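Local coordinates for hypothetical protein TM_1646 (Thermotoga maritima MSB8, PDB 2P61) that is of unknown function, belongs to the DUF327 family and folds as an all-helical single chain of four helices, at residues A[57-62]-A[80-85]; A[88-93]-A[108-113]. All blocks are in the same frame, centred on the assembly; numbering follows the deposited sequence.

Contact 1 of 2, residues A[57-62]-A[80-85]; sequences VEEVID and KNAIKE
Val60 of helix 37-69 meets Ala82 and Ile83 of helix 73-95 with its two methyls, and each methyl has a different target. From CB the two methyls part: CG1 runs anti to the backbone N (chi1 177°) and rests on Ile83 CG1 at 3.9 Å, the valine and isoleucine side chains crossing at about a right angle. CG2, beside the backbone N, lies instead over the peptide of Ala82, 3.7 Å from Ala82 O and 4.4 Å from Ala82 CB. Ala82 points its methyl at the facing helix, where CB stands 4.0 Å from Glu59 O and 4.2 Å from Glu59 CG. Glu59 thus touches with backbone and methylene; its chain bends at chi2 (56°) and leads the carboxylate to a salt bridge with Arg78. The small alanine fits a close backbone approach, with Val60 CA and Ala82 CA 5.2 Å apart. The local axes approach to 8.4 Å and run nearly antiparallel at 158°, as in a helical hairpin. Ile149 touches both Val60 and Ile83, extending the apolar layer to helix 138-153. With no hydrogen bond between the segments, the contact is cohesion by dispersion and burial of methyls, with charge pairing kept to its border.

Contact 2 of 2, residues A[88-93]-A[108-113]; sequences KLIEKK and ARLHLV
Arg109 O, the carbonyl just before the Leu110 that meets Ile90 and Glu91, accepts two backbone N-H groups: Leu112 N at 2.6 Å and Val113 N at 2.8 Å from Arg109 O. The two come from opposite faces of the carbonyl plane; one closes a three-residue step and the other the usual four-residue step. This pairing stays within helix 105-129; across to segment 88-93 of helix 73-95 nothing polar is exchanged. The crossing is made by Leu110, where chi1 of -171° sets CG opposite the backbone N and carries the fork of methyls out to the facing helix, each to a separate neighbour. Leu110 CD1 lies 3.8 Å from Ile90 CG2; both residues start toward the facing segment at CB, and their chains then run alongside each other in opposed senses. Ile90 makes this touch with the branch methyl on its beta carbon. The other methyl, Leu110 CD2, lies 4.0 Å from Glu91 CG, where leucine and glutamate cross at roughly a right angle. Glu91 therefore contributes a methylene, and beyond CG its chain is extended, carrying the carboxylate onward from that touch. The backbones stay well apart, the nearest pair being Glu91 CA and Leu110 CA at 7.7 Å, a spacing bridged by the leucine methyls with the Ile90 methyl and the Glu91 methylene. Leu110 also touches Leu152 of helix 138-153, which Val113 touches too. Segment 108-113 falls in a predicted coiled coil, consistent with this packing of aliphatic residues between helices. What holds the two segments together is thus a small aliphatic contact around one leucine, bordered by the hydrocarbon part of a glutamate; it carries little directional chemistry.

From the N terminus, helix 37-69 leads through a short turn into helix 73-95, and contact 1 closes that hairpin, mostly helical over the 17 intervening residues. The same second helix continues directly toward 88-93, where contact 2 opens; it closes a second loop on helix 105-129, across a connection that includes the unmodelled residues 98-103. The two closures follow in series, neither nested nor crossing, with centres 15 Å apart. Helix 73-95 is their common member, joined to its predecessor about 5 Å from the centre of the chain and to its successor about 10 Å from it (contact centres). Helix 138-153 touches residues of both contacts, drawing all four helices together.

Contact 1 of 2, residues A[57-62]-A[80-85]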
loop_
_atom_site.group_PDB
_atom_site.type_symbol
_atom_site.label_atom_id
_atom_site.label_comp_id
_atom_site.label_asym_id
_atom_site.label_seq_id
_atom_site.Cartn_x
_atom_site.Cartn_y
_atom_site.Cartn_z
ATOM N N VAL A 57 6.453 2.312 -0.591
ATOM C CA VAL A 57 5.637 3.091 0.321
ATOM C C VAL A 57 5.447 4.462 -0.276
ATOM O O VAL A 57 4.336 4.946 -0.300
ATOM C CB VAL A 57 6.227 3.253 1.717
ATOM C CG1 VAL A 57 5.579 4.441 2.354
ATOM C CG2 VAL A 57 5.866 2.066 2.548
ATOM N N GLU A 58 6.515 5.048 -0.816
ATOM C CA GLU A 58 6.442 6.377 -1.357
ATOM C C GLU A 58 5.485 6.423 -2.488
ATOM O O GLU A 58 4.714 7.388 -2.541
ATOM C CB GLU A 58 7.775 6.896 -1.749
ATOM C CG GLU A 58 8.581 7.170 -0.497
ATOM C CD GLU A 58 10.083 7.336 -0.755
ATOM O OE1 GLU A 58 10.558 7.203 -1.938
ATOM O OE2 GLU A 58 10.784 7.605 0.255
ATOM N N GLU A 59 5.458 5.377 -3.338
ATOM C CA GLU A 59 4.629 5.419 -4.536
ATOM C C GLU A 59 3.184 5.290 -4.112
ATOM O O GLU A 59 2.320 5.872 -4.753
ATOM C CB GLU A 59 5.063 4.422 -5.654
ATOM C CG GLU A 59 4.347 4.531 -7.090
ATOM C CD GLU A 59 4.449 5.955 -7.775
ATOM O OE1 GLU A 59 3.650 6.204 -8.743
ATOM O OE2 GLU A 59 5.301 6.853 -7.388
ATOM N N VAL A 60 2.905 4.566 -3.035
ATOM C CA VAL A 60 1.529 4.534 -2.471
ATOM C C VAL A 60 1.020 5.952 -2.009
ATOM O O VAL A 60 -0.168 6.292 -2.264
ATOM C CB VAL A 60 1.414 3.663 -1.238
ATOM C CG1 VAL A 60 0.033 3.762 -0.719
ATOM C CG2 VAL A 60 1.791 2.133 -1.552
ATOM N N ILE A 61 1.889 6.742 -1.326
ATOM C CA ILE A 61 1.530 8.049 -0.860
ATOM C C ILE A 61 1.479 8.960 -2.075
ATOM O O ILE A 61 0.491 9.676 -2.250
ATOM C CB ILE A 61 2.582 8.744 0.038
ATOM C CG1 ILE A 61 3.124 7.955 1.239
ATOM C CG2 ILE A 61 1.992 10.089 0.498
ATOM C CD1 ILE A 61 2.095 7.454 2.175
ATOM N N ASP A 62 2.518 8.931 -2.926
ATOM C CA ASP A 62 2.641 9.880 -4.062
ATOM C C ASP A 62 1.431 9.791 -4.977
ATOM O O ASP A 62 0.832 10.808 -5.318
ATOM C CB ASP A 62 3.995 9.779 -4.803
ATOM C CG ASP A 62 4.035 10.554 -6.173
ATOM O OD1 ASP A 62 3.014 11.174 -6.574
ATOM O OD2 ASP A 62 5.097 10.544 -6.890
ATOM N N LYS A 80 -4.123 1.660 -6.900
ATOM C CA LYS A 80 -4.378 0.235 -6.772
ATOM C C LYS A 80 -3.137 -0.539 -7.097
ATOM O O LYS A 80 -2.772 -1.401 -6.332
ATOM C CB LYS A 80 -5.477 -0.130 -7.744
ATOM C CG LYS A 80 -6.824 0.551 -7.449
ATOM C CD LYS A 80 -7.954 -0.434 -7.477
ATOM C CE LYS A 80 -9.278 0.190 -7.811
ATOM N NZ LYS A 80 -10.374 -0.692 -7.181
ATOM N N ASN A 81 -2.468 -0.233 -8.227
ATOM C CA ASN A 81 -1.191 -0.901 -8.562
ATOM C C ASN A 81 -0.118 -0.738 -7.482
ATOM O O ASN A 81 0.479 -1.701 -7.025
ATOM C CB ASN A 81 -0.605 -0.460 -9.915
ATOM C CG ASN A 81 -1.462 -0.917 -11.114
ATOM O OD1 ASN A 81 -2.296 -1.869 -11.062
ATOM N ND2 ASN A 81 -1.255 -0.229 -12.219
ATOM N N ALA A 82 0.127 0.499 -7.085
ATOM C CA ALA A 82 1.102 0.838 -6.091
ATOM C C ALA A 82 0.796 0.107 -4.837
ATOM O O ALA A 82 1.691 -0.443 -4.220
ATOM C CB ALA A 82 1.040 2.302 -5.861
ATOM N N ILE A 83 -0.455 0.070 -4.428
ATOM C CA ILE A 83 -0.783 -0.665 -3.199
ATOM C C ILE A 83 -0.596 -2.169 -3.372
ATOM O O ILE A 83 -0.177 -2.806 -2.381
ATOM C CB ILE A 83 -2.193 -0.414 -2.726
ATOM C CG1 ILE A 83 -2.274 0.960 -2.101
ATOM C CG2 ILE A 83 -2.631 -1.467 -1.795
ATOM C CD1 ILE A 83 -3.700 1.335 -1.701
ATOM N N LYS A 84 -0.910 -2.715 -4.581
ATOM C CA LYS A 84 -0.582 -4.095 -4.981
ATOM C C LYS A 84 0.893 -4.413 -4.777
ATOM O O LYS A 84 1.276 -5.355 -4.061
ATOM C CB LYS A 84 -0.916 -4.355 -6.457
ATOM C CG LYS A 84 -2.288 -5.029 -6.773
ATOM C CD LYS A 84 -2.141 -6.216 -7.801
ATOM C CE LYS A 84 -2.572 -5.773 -9.248
ATOM N NZ LYS A 84 -3.686 -6.590 -9.944
ATOM N N GLU A 85 1.737 -3.609 -5.399
ATOM C CA GLU A 85 3.122 -3.800 -5.261
ATOM C C GLU A 85 3.471 -3.652 -3.795
ATOM O O GLU A 85 4.181 -4.522 -3.251
ATOM C CB GLU A 85 3.849 -2.826 -6.126
ATOM C CG GLU A 85 4.533 -3.436 -7.385
ATOM C CD GLU A 85 3.548 -4.087 -8.357
ATOM O OE1 GLU A 85 2.781 -3.337 -9.031
ATOM O OE2 GLU A 85 3.536 -5.347 -8.430
#

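Contact 2 of 2, residues A[88-93]-A[108-113]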
loop_
_atom_site.group_PDB
_atom_site.type_symbol
_atom_site.label_atom_id
_atom_site.label_comp_id
_atom_site.label_asym_id
_atom_site.label_seq_id
_atom_site.Cartn_x
_atom_site.Cartn_y
_atom_site.Cartn_z
ATOM N N LYS A 88 2.867 -7.245 -1.861
ATOM C CA LYS A 88 3.824 -8.300 -2.216
ATOM C C LYS A 88 5.085 -8.145 -1.361
ATOM O O LYS A 88 5.490 -9.057 -0.643
ATOM C CB LYS A 88 4.167 -8.209 -3.725
ATOM C CG LYS A 88 3.017 -8.757 -4.594
ATOM C CD LYS A 88 3.256 -8.708 -6.144
ATOM C CE LYS A 88 1.845 -8.890 -6.889
ATOM N NZ LYS A 88 1.848 -8.388 -8.378
ATOM N N LEU A 89 5.703 -6.979 -1.407
ATOM C CA LEU A 89 6.936 -6.830 -0.702
ATOM C C LEU A 89 6.804 -7.101 0.776
ATOM O O LEU A 89 7.541 -7.910 1.261
ATOM C CB LEU A 89 7.573 -5.493 -0.991
ATOM C CG LEU A 89 8.106 -5.354 -2.412
ATOM C CD1 LEU A 89 7.799 -3.901 -2.944
ATOM C CD2 LEU A 89 9.592 -5.663 -2.376
ATOM N N ILE A 90 5.874 -6.454 1.490
ATOM C CA ILE A 90 5.651 -6.710 2.926
ATOM C C ILE A 90 5.250 -8.155 3.256
ATOM O O ILE A 90 5.683 -8.648 4.294
ATOM C CB ILE A 90 4.597 -5.740 3.589
ATOM C CG1 ILE A 90 4.903 -5.497 5.077
ATOM C CG2 ILE A 90 3.157 -6.244 3.391
ATOM C CD1 ILE A 90 5.865 -4.344 5.340
ATOM N N GLU A 91 4.438 -8.818 2.423
ATOM C CA GLU A 91 4.226 -10.257 2.590
ATOM C C GLU A 91 5.563 -10.939 2.754
ATOM O O GLU A 91 5.807 -11.533 3.816
ATOM C CB GLU A 91 3.540 -10.910 1.392
ATOM C CG GLU A 91 2.143 -11.390 1.715
ATOM C CD GLU A 91 1.687 -12.593 0.869
ATOM O OE1 GLU A 91 2.528 -13.497 0.555
ATOM O OE2 GLU A 91 0.460 -12.634 0.562
ATOM N N LYS A 92 6.419 -10.833 1.710
ATOM C CA LYS A 92 7.743 -11.418 1.715
ATOM C C LYS A 92 8.416 -11.125 3.032
ATOM O O LYS A 92 8.712 -12.023 3.768
ATOM C CB LYS A 92 8.591 -10.964 0.523
ATOM C CG LYS A 92 8.080 -11.455 -0.853
ATOM C CD LYS A 92 9.188 -11.344 -1.956
ATOM C CE LYS A 92 8.606 -11.202 -3.446
ATOM N NZ LYS A 92 9.480 -10.371 -4.444
ATOM N N LYS A 93 8.598 -9.879 3.392
ATOM C CA LYS A 93 9.215 -9.601 4.675
ATOM C C LYS A 93 8.504 -10.258 5.881
ATOM O O LYS A 93 9.154 -10.838 6.739
ATOM C CB LYS A 93 9.390 -8.102 4.911
ATOM C CG LYS A 93 10.359 -7.857 6.031
ATOM C CD LYS A 93 10.313 -6.468 6.635
ATOM C CE LYS A 93 11.675 -6.180 7.308
ATOM N NZ LYS A 93 12.117 -4.740 7.184
ATOM N N ALA A 108 -1.044 -12.454 11.241
ATOM C CA ALA A 108 -2.474 -12.327 11.538
ATOM C C ALA A 108 -2.887 -10.877 11.325
ATOM O O ALA A 108 -3.921 -10.615 10.726
ATOM C CB ALA A 108 -2.773 -12.785 12.975
ATOM N N ARG A 109 -2.107 -9.922 11.808
ATOM C CA ARG A 109 -2.412 -8.547 11.408
ATOM C C ARG A 109 -2.433 -8.426 9.879
ATOM O O ARG A 109 -3.514 -8.212 9.287
ATOM C CB ARG A 109 -1.512 -7.546 12.090
ATOM C CG ARG A 109 -1.617 -7.661 13.621
ATOM C CD ARG A 109 -0.887 -6.538 14.294
ATOM N NE ARG A 109 0.063 -6.999 15.308
ATOM C CZ ARG A 109 -0.227 -7.070 16.606
ATOM N NH1 ARG A 109 -1.443 -6.731 17.052
ATOM N NH2 ARG A 109 0.690 -7.497 17.465
ATOM N N LEU A 110 -1.304 -8.662 9.215
ATOM C CA LEU A 110 -1.312 -8.819 7.760
ATOM C C LEU A 110 -2.578 -9.389 7.137
ATOM O O LEU A 110 -3.167 -8.793 6.243
ATOM C CB LEU A 110 -0.143 -9.664 7.300
ATOM C CG LEU A 110 0.089 -9.739 5.780
ATOM C CD1 LEU A 110 0.543 -8.393 5.145
ATOM C CD2 LEU A 110 1.109 -10.857 5.558
ATOM N N HIS A 111 -3.037 -10.529 7.568
ATOM C CA HIS A 111 -4.220 -11.044 6.892
ATOM C C HIS A 111 -5.420 -10.094 7.067
ATOM O O HIS A 111 -6.254 -9.987 6.156
ATOM C CB HIS A 111 -4.568 -12.475 7.311
ATOM C CG HIS A 111 -5.782 -13.014 6.637
ATOM N ND1 HIS A 111 -5.748 -13.618 5.388
ATOM C CD2 HIS A 111 -7.072 -13.049 7.033
ATOM C CE1 HIS A 111 -6.967 -13.992 5.041
ATOM N NE2 HIS A 111 -7.791 -13.659 6.025
ATOM N N LEU A 112 -5.512 -9.390 8.186
ATOM C CA LEU A 112 -6.752 -8.704 8.459
ATOM C C LEU A 112 -6.627 -7.283 7.957
ATOM O O LEU A 112 -7.634 -6.642 7.590
ATOM C CB LEU A 112 -7.150 -8.760 9.964
ATOM C CG LEU A 112 -7.402 -10.128 10.679
ATOM C CD1 LEU A 112 -7.340 -10.007 12.189
ATOM C CD2 LEU A 112 -8.764 -10.676 10.261
ATOM N N VAL A 113 -5.403 -6.789 7.856
ATOM C CA VAL A 113 -5.295 -5.431 7.388
ATOM C C VAL A 113 -5.423 -5.363 5.867
ATOM O O VAL A 113 -6.168 -4.531 5.330
ATOM C CB VAL A 113 -4.036 -4.778 7.849
ATOM C CG1 VAL A 113 -3.775 -3.598 6.970
ATOM C CG2 VAL A 113 -4.131 -4.411 9.375
#